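Local coordinates for protein kappa-carrageenase (PDB 5OCR) that probably hydrolyses kappa-carrageenan, a sulfated galactan of red algae, this chain being the glycoside hydrolase family 16 part of a longer, probably secreted, enzyme, at residues G45-T50 / W55-N60; F102-Q107 / V235-G240. All coordinates share one frame; numbering follows the deposited sequence.

From the N terminus, the chain enters interaction 1 in the loop that follows strand 21-23. Within a few residues W55, at the end of strand 54-55, folds back onto 45-50 and closes a short loop just before helix 57-60. Interaction 2 opens later: strand 100-107 meets strand 233-241 after some 130 residues, a long closure across the two layers of the beta jelly roll. The contacts follow one another in series, neither nested nor crossing. Their centres lie about 15 Å apart, but they do touch, since W55 CH2 packs against S238 CB at 3.8 Å. A surface loop is thereby tied to one of the strands that form the core.

Interaction 1: G45-T50 / W55-N60; sequences GNLPNT and WNNQKN
The indole of W55 sits between L47 and P48 on one side of its plane and T50 on the other, with P48 O at its edge. L47 CB lies 3.6 Å from W55 CD1, while P48 CG packs near W55 CZ2. From the other side T50 CG2 comes to 3.6 Å from the same W55 CZ2; the leucine and threonine carbons approach obliquely. At the edge, W55 NE1 donates to P48 O over 3.1 Å with an N-H...O angle of 157°. The acceptor is nearly in the ring plane and the N-H meets a carbonyl lone pair, which, with the carbons packed on both sides, limits the rotation of the indole. Tryptophan suits this place because it joins a broad apolar surface to a single N-H. With an alanine here, P48 O would probably lose its indole donor and a gap would open between L47 and T50.

T50 turns its methyl to the ring because OG1 lies between the backbone N and carbonyl carbon (chi1 39°), where it hydrogen-bonds to W53 O. This loop belongs to the family 16 jelly roll: W55 ends strand 54-55, which runs parallel to strand 86-97, and L47, P48 and W55 all rest on I90 of that strand.

The chain then enters helix 57-60. N56 is its N-cap, N56 OD1 accepting from K59 N at 3.2 Å, with the donor well above the amide plane. N57 meets the loop through ND2, 4.0 Å from L47 CD1; its amide is held by K43 O and I90 N.

Interaction 2: F102-Q107 / V235-G240; sequences FEAKIQ and VTLSLG
V235 and L237 pack through methyl groups against F102, A104 and I106, and every close contact between the two strands is apolar. V235 CG2 comes obliquely to the F102 ring, 4.0 Å from CD1. L237 does double duty: its CD2 lies 3.9 Å from A104 CB and equally 3.9 Å from I106 CD1, so one branch fills the space between two residues of the facing strand. L237 CB already points toward that strand, and chi1 -66° with chi2 152° brings CD2 in between the two. A104 offers just its CB to this branch, whereas I106 reaches it with the end of its longer side chain.

Polar groups belong to the other faces of the strands. E103 hydrogen-bonds to Y279 and T12, K105 forms a salt bridge with D278, a magnesium ligand, and S238 OG hydrogen-bonds to W120 and S118.

The axes of the two segments approach to 9.4 Å and their N-to-C directions differ by 22°, as in face-to-face packing of a beta sandwich, here the jelly roll. F97 touches both F102 and V235, and F119 both A104 and L237. Strand 100-107 is flanked in its layer by strands 200-207 and 273-285, and strand 233-241 by strands 86-97 and 115-122.

Interaction 1: G45-T50 / W55-N60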
ATOM      1  N   GLY A  45       7.801  12.186   9.627  1.00 28.34           N
ATOM      2  CA  GLY A  45       7.660  13.490   9.030  1.00 34.43           C
ATOM      3  C   GLY A  45       7.008  13.370   7.681  1.00 35.62           C
ATOM      4  O   GLY A  45       5.780  13.456   7.533  1.00 42.67           O
ATOM      5  N   ASN A  46       7.800  13.081   6.699  1.00 33.94           N
ATOM      6  CA  ASN A  46       7.337  13.048   5.354  0.50 32.00           C
ATOM      7  C   ASN A  46       6.513  11.772   5.025  1.00 29.51           C
ATOM      8  O   ASN A  46       6.843  11.054   4.095  1.00 31.84           O
ATOM      9  CB  ASN A  46       8.610  13.190   4.523  0.50 29.78           C
ATOM     10  CG  ASN A  46       9.483  14.323   5.056  0.50 29.96           C
ATOM     11  OD1 ASN A  46       9.071  15.472   5.048  0.50 28.64           O
ATOM     12  ND2 ASN A  46      10.645  13.987   5.573  0.50 28.07           N
ATOM     13  N   LEU A  47       5.448  11.491   5.786  1.00 26.91           N
ATOM     14  CA  LEU A  47       4.658  10.196   5.618  1.00 27.80           C
ATOM     15  C   LEU A  47       3.249  10.504   5.117  1.00 30.01           C
ATOM     16  O   LEU A  47       2.798  11.661   5.271  1.00 29.84           O
ATOM     17  CB  LEU A  47       4.624   9.410   6.956  1.00 25.36           C
ATOM     18  CG  LEU A  47       6.014   9.000   7.452  1.00 23.86           C
ATOM     19  CD1 LEU A  47       5.956   8.396   8.843  1.00 23.37           C
ATOM     20  CD2 LEU A  47       6.700   8.050   6.437  1.00 24.61           C
ATOM     21  N   PRO A  48       2.507   9.496   4.552  1.00 31.46           N
ATOM     22  CA  PRO A  48       1.186   9.832   3.985  1.00 36.24           C
ATOM     23  C   PRO A  48       0.257  10.488   4.968  1.00 38.74           C
ATOM     24  O   PRO A  48       0.221  10.154   6.178  1.00 35.55           O
ATOM     25  CB  PRO A  48       0.568   8.472   3.546  1.00 33.94           C
ATOM     26  CG  PRO A  48       1.623   7.458   3.677  1.00 32.97           C
ATOM     27  CD  PRO A  48       2.873   8.092   4.263  1.00 31.06           C
ATOM     28  N   ASN A  49      -0.462  11.476   4.444  1.00 39.84           N
ATOM     29  CA  ASN A  49      -1.651  12.034   5.129  1.00 46.54           C
ATOM     30  C   ASN A  49      -2.630  10.908   5.405  1.00 47.23           C
ATOM     31  O   ASN A  49      -2.954  10.145   4.508  1.00 52.49           O
ATOM     32  CB  ASN A  49      -2.275  13.121   4.239  1.00 51.14           C
ATOM     33  CG  ASN A  49      -1.488  14.413   4.310  1.00 57.14           C
ATOM     34  OD1 ASN A  49      -0.989  14.785   5.386  1.00 54.75           O
ATOM     35  ND2 ASN A  49      -1.365  15.110   3.172  1.00 59.66           N
ATOM     36  N   THR A  50      -2.978  10.688   6.658  1.00 42.35           N
ATOM     37  CA  THR A  50      -3.956   9.674   6.953  1.00 41.17           C
ATOM     38  C   THR A  50      -4.886  10.406   7.853  1.00 43.13           C
ATOM     39  O   THR A  50      -4.447  11.108   8.785  1.00 44.14           O
ATOM     40  CB  THR A  50      -3.332   8.497   7.693  1.00 40.24           C
ATOM     41  OG1 THR A  50      -2.382   9.023   8.630  1.00 44.40           O
ATOM     42  CG2 THR A  50      -2.531   7.626   6.715  1.00 40.50           C
ATOM     43  N   TRP A  55       1.158   7.543  12.290  1.00 24.26           N
ATOM     44  CA  TRP A  55       2.283   6.647  12.190  1.00 23.87           C
ATOM     45  C   TRP A  55       3.121   6.788  13.392  1.00 24.62           C
ATOM     46  O   TRP A  55       3.286   7.924  13.882  1.00 26.16           O
ATOM     47  CB  TRP A  55       3.128   7.011  10.958  1.00 23.63           C
ATOM     48  CG  TRP A  55       2.319   7.029   9.707  1.00 23.42           C
ATOM     49  CD1 TRP A  55       1.954   8.146   8.931  1.00 23.76           C
ATOM     50  CD2 TRP A  55       1.768   5.851   8.995  1.00 22.92           C
ATOM     51  NE1 TRP A  55       1.286   7.757   7.802  1.00 24.38           N
ATOM     52  CE2 TRP A  55       1.066   6.378   7.830  1.00 23.54           C
ATOM     53  CE3 TRP A  55       1.764   4.458   9.240  1.00 22.43           C
ATOM     54  CZ2 TRP A  55       0.423   5.549   6.906  1.00 22.17           C
ATOM     55  CZ3 TRP A  55       1.134   3.629   8.309  1.00 22.39           C
ATOM     56  CH2 TRP A  55       0.422   4.160   7.197  1.00 21.72           C
ATOM     57  N   ASN A  56       3.640   5.693  13.901  1.00 23.46           N
ATOM     58  CA  ASN A  56       4.671   5.711  14.950  1.00 23.02           C
ATOM     59  C   ASN A  56       5.659   4.596  14.688  1.00 23.32           C
ATOM     60  O   ASN A  56       5.595   3.473  15.257  1.00 23.68           O
ATOM     61  CB  ASN A  56       4.030   5.580  16.393  1.00 25.17           C
ATOM     62  CG  ASN A  56       5.077   5.837  17.504  1.00 27.80           C
ATOM     63  OD1 ASN A  56       6.281   5.733  17.260  1.00 27.49           O
ATOM     64  ND2 ASN A  56       4.619   6.088  18.711  1.00 28.25           N
ATOM     65  N   ASN A  57       6.624   4.892  13.814  1.00 21.60           N
ATOM     66  CA  ASN A  57       7.593   3.907  13.426  1.00 22.64           C
ATOM     67  C   ASN A  57       8.521   3.460  14.572  1.00 23.27           C
ATOM     68  O   ASN A  57       8.969   2.333  14.581  1.00 22.73           O
ATOM     69  CB  ASN A  57       8.382   4.399  12.197  1.00 21.55           C
ATOM     70  CG  ASN A  57       7.557   4.236  10.917  1.00 22.21           C
ATOM     71  OD1 ASN A  57       6.623   3.456  10.911  1.00 21.13           O
ATOM     72  ND2 ASN A  57       7.829   5.012   9.912  1.00 21.56           N
ATOM     73  N   GLN A  58       8.747   4.330  15.553  1.00 24.04           N
ATOM     74  CA  GLN A  58       9.570   3.895  16.707  1.00 26.70           C
ATOM     75  C   GLN A  58       8.918   2.750  17.444  1.00 26.20           C
ATOM     76  O   GLN A  58       9.589   1.784  17.814  1.00 28.28           O
ATOM     77  CB  GLN A  58       9.810   5.068  17.672  1.00 29.74           C
ATOM     78  CG  GLN A  58      10.620   4.718  18.927  1.00 32.37           C
ATOM     79  CD  GLN A  58      11.986   4.064  18.593  1.00 37.26           C
ATOM     80  OE1 GLN A  58      12.642   4.360  17.573  1.00 37.89           O
ATOM     81  NE2 GLN A  58      12.397   3.113  19.434  1.00 38.98           N
ATOM     82  N   LYS A  59       7.591   2.787  17.551  1.00 25.88           N
ATOM     83  CA  LYS A  59       6.880   1.797  18.348  0.50 26.25           C
ATOM     84  C   LYS A  59       6.298   0.661  17.512  1.00 25.89           C
ATOM     85  O   LYS A  59       6.076  -0.450  18.028  1.00 26.43           O
ATOM     86  CB  LYS A  59       5.786   2.512  19.142  0.50 27.60           C
ATOM     87  CG  LYS A  59       6.413   3.322  20.273  0.50 29.62           C
ATOM     88  CD  LYS A  59       7.148   2.355  21.174  0.50 30.59           C
ATOM     89  CE  LYS A  59       7.319   2.936  22.545  0.50 31.89           C
ATOM     90  NZ  LYS A  59       7.901   4.282  22.339  0.50 31.77           N
ATOM     91  N   ASN A  60       6.142   0.926  16.222  1.00 22.97           N
ATOM     92  CA  ASN A  60       5.363   0.001  15.369  1.00 22.44           C
ATOM     93  C   ASN A  60       6.082  -0.703  14.235  1.00 22.95           C
ATOM     94  O   ASN A  60       5.422  -1.407  13.399  1.00 22.32           O
ATOM     95  CB  ASN A  60       4.162   0.750  14.834  1.00 22.49           C
ATOM     96  CG  ASN A  60       3.260   1.231  15.929  1.00 23.26           C
ATOM     97  OD1 ASN A  60       3.318   0.721  17.043  1.00 27.16           O
ATOM     98  ND2 ASN A  60       2.395   2.145  15.630  1.00 23.02           N
TER

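Interaction 2: F102-Q107 / V235-G240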
ATOM      1  N   PHE A 102       8.912  -3.564  -9.087  1.00 17.27           N
ATOM      2  CA  PHE A 102       8.810  -3.432  -7.619  1.00 16.33           C
ATOM      3  C   PHE A 102       8.237  -4.709  -7.019  1.00 16.63           C
ATOM      4  O   PHE A 102       7.133  -5.139  -7.490  1.00 16.89           O
ATOM      5  CB  PHE A 102       7.898  -2.250  -7.271  1.00 16.49           C
ATOM      6  CG  PHE A 102       8.269  -0.993  -8.039  1.00 16.00           C
ATOM      7  CD1 PHE A 102       9.102  -0.046  -7.439  1.00 15.97           C
ATOM      8  CD2 PHE A 102       7.874  -0.768  -9.362  1.00 16.50           C
ATOM      9  CE1 PHE A 102       9.576   1.039  -8.171  1.00 16.43           C
ATOM     10  CE2 PHE A 102       8.263   0.370 -10.078  1.00 16.49           C
ATOM     11  CZ  PHE A 102       9.133   1.292  -9.461  1.00 16.02           C
ATOM     12  N   GLU A 103       8.897  -5.308  -6.030  1.00 15.78           N
ATOM     13  CA  GLU A 103       8.400  -6.586  -5.518  1.00 16.27           C
ATOM     14  C   GLU A 103       8.570  -6.654  -4.031  1.00 17.04           C
ATOM     15  O   GLU A 103       9.620  -6.137  -3.530  1.00 17.23           O
ATOM     16  CB  GLU A 103       9.326  -7.665  -6.186  1.00 16.88           C
ATOM     17  CG  GLU A 103       8.801  -9.110  -5.889  1.00 17.57           C
ATOM     18  CD  GLU A 103       9.653 -10.190  -6.598  1.00 19.88           C
ATOM     19  OE1 GLU A 103       9.444 -10.347  -7.823  1.00 20.58           O
ATOM     20  OE2 GLU A 103      10.498 -10.828  -5.922  1.00 21.97           O
ATOM     21  N   ALA A 104       7.604  -7.242  -3.325  1.00 16.53           N
ATOM     22  CA  ALA A 104       7.725  -7.478  -1.906  1.00 16.86           C
ATOM     23  C   ALA A 104       7.130  -8.791  -1.565  1.00 17.29           C
ATOM     24  O   ALA A 104       6.190  -9.276  -2.226  1.00 18.18           O
ATOM     25  CB  ALA A 104       7.009  -6.294  -1.179  1.00 16.85           C
ATOM     26  N   LYS A 105       7.756  -9.428  -0.593  1.00 17.03           N
ATOM     27  CA  LYS A 105       7.217 -10.719  -0.069  1.00 16.90           C
ATOM     28  C   LYS A 105       6.566 -10.457   1.293  1.00 16.91           C
ATOM     29  O   LYS A 105       7.218  -9.977   2.275  1.00 17.34           O
ATOM     30  CB  LYS A 105       8.362 -11.785  -0.040  1.00 18.47           C
ATOM     31  CG  LYS A 105       7.969 -13.146   0.662  1.00 19.42           C
ATOM     32  CD  LYS A 105       9.217 -14.022   0.515  1.00 22.07           C
ATOM     33  CE  LYS A 105       9.076 -15.261   1.337  1.00 25.88           C
ATOM     34  NZ  LYS A 105      10.446 -15.842   1.216  1.00 29.38           N
ATOM     35  N   ILE A 106       5.259 -10.664   1.322  1.00 16.04           N
ATOM     36  CA  ILE A 106       4.429 -10.149   2.431  1.00 16.83           C
ATOM     37  C   ILE A 106       3.484 -11.193   2.978  1.00 18.12           C
ATOM     38  O   ILE A 106       2.850 -11.980   2.182  1.00 18.60           O
ATOM     39  CB  ILE A 106       3.576  -8.930   1.907  1.00 17.20           C
ATOM     40  CG1 ILE A 106       4.471  -7.721   1.488  1.00 17.13           C
ATOM     41  CG2 ILE A 106       2.474  -8.534   2.997  1.00 16.34           C
ATOM     42  CD1 ILE A 106       3.688  -6.712   0.617  1.00 17.34           C
ATOM     43  N   GLN A 107       3.357 -11.223   4.315  1.00 17.93           N
ATOM     44  CA  GLN A 107       2.245 -11.979   4.866  1.00 17.40           C
ATOM     45  C   GLN A 107       1.302 -11.009   5.574  1.00 17.89           C
ATOM     46  O   GLN A 107       1.747 -10.054   6.220  1.00 17.69           O
ATOM     47  CB  GLN A 107       2.838 -12.930   5.940  1.00 18.00           C
ATOM     48  CG  GLN A 107       1.752 -13.650   6.788  1.00 19.32           C
ATOM     49  CD  GLN A 107       2.322 -14.795   7.631  1.00 21.92           C
ATOM     50  OE1 GLN A 107       3.243 -15.560   7.208  1.00 23.35           O
ATOM     51  NE2 GLN A 107       1.859 -14.868   8.868  1.00 25.09           N
ATOM     52  N   VAL A 235       8.555   4.367  -2.692  1.00 17.44           N
ATOM     53  CA  VAL A 235       8.231   2.890  -2.569  1.00 17.47           C
ATOM     54  C   VAL A 235       7.751   2.637  -1.142  1.00 17.77           C
ATOM     55  O   VAL A 235       8.451   2.975  -0.195  1.00 17.98           O
ATOM     56  CB  VAL A 235       9.448   1.972  -2.887  1.00 17.66           C
ATOM     57  CG1 VAL A 235       9.084   0.455  -2.647  1.00 18.20           C
ATOM     58  CG2 VAL A 235       9.890   2.259  -4.317  1.00 19.01           C
ATOM     59  N   THR A 236       6.533   2.071  -0.974  1.00 17.20           N
ATOM     60  CA  THR A 236       5.845   2.145   0.374  1.00 17.72           C
ATOM     61  C   THR A 236       5.334   0.800   0.807  1.00 17.16           C
ATOM     62  O   THR A 236       4.670   0.160   0.014  1.00 16.59           O
ATOM     63  CB  THR A 236       4.735   3.184   0.361  1.00 18.19           C
ATOM     64  OG1 THR A 236       5.300   4.425  -0.199  1.00 19.12           O
ATOM     65  CG2 THR A 236       4.266   3.467   1.854  1.00 19.28           C
ATOM     66  N   LEU A 237       5.638   0.389   2.040  1.00 16.85           N
ATOM     67  CA  LEU A 237       4.927  -0.773   2.653  1.00 17.40           C
ATOM     68  C   LEU A 237       4.257  -0.239   3.916  1.00 17.87           C
ATOM     69  O   LEU A 237       4.942   0.382   4.783  1.00 18.75           O
ATOM     70  CB  LEU A 237       5.976  -1.805   3.046  1.00 18.20           C
ATOM     71  CG  LEU A 237       6.770  -2.490   1.931  1.00 19.28           C
ATOM     72  CD1 LEU A 237       8.170  -2.928   2.440  1.00 21.14           C
ATOM     73  CD2 LEU A 237       5.947  -3.649   1.416  1.00 19.72           C
ATOM     74  N   SER A 238       2.955  -0.447   4.046  1.00 17.37           N
ATOM     75  CA  SER A 238       2.314   0.100   5.255  1.00 18.11           C
ATOM     76  C   SER A 238       1.103  -0.759   5.637  1.00 18.28           C
ATOM     77  O   SER A 238       0.530  -1.478   4.802  1.00 18.38           O
ATOM     78  CB  SER A 238       1.935   1.521   4.981  1.00 19.39           C
ATOM     79  OG  SER A 238       0.961   1.600   3.926  1.00 20.10           O
ATOM     80  N   LEU A 239       0.679  -0.597   6.894  1.00 17.69           N
ATOM     81  CA  LEU A 239      -0.498  -1.319   7.411  1.00 17.78           C
ATOM     82  C   LEU A 239      -1.616  -0.268   7.658  1.00 18.71           C
ATOM     83  O   LEU A 239      -1.498   0.581   8.559  1.00 20.40           O
ATOM     84  CB  LEU A 239      -0.135  -2.153   8.686  1.00 17.39           C
ATOM     85  CG  LEU A 239      -1.297  -2.960   9.234  1.00 18.26           C
ATOM     86  CD1 LEU A 239      -1.810  -4.037   8.241  1.00 18.46           C
ATOM     87  CD2 LEU A 239      -0.785  -3.641  10.525  1.00 18.81           C
ATOM     88  N   GLY A 240      -2.643  -0.293   6.814  1.00 18.26           N
ATOM     89  CA  GLY A 240      -3.715   0.684   6.876  1.00 19.23           C
ATOM     90  C   GLY A 240      -4.831   0.247   7.787  1.00 19.41           C
ATOM     91  O   GLY A 240      -4.914  -0.954   8.134  1.00 20.21           O
TER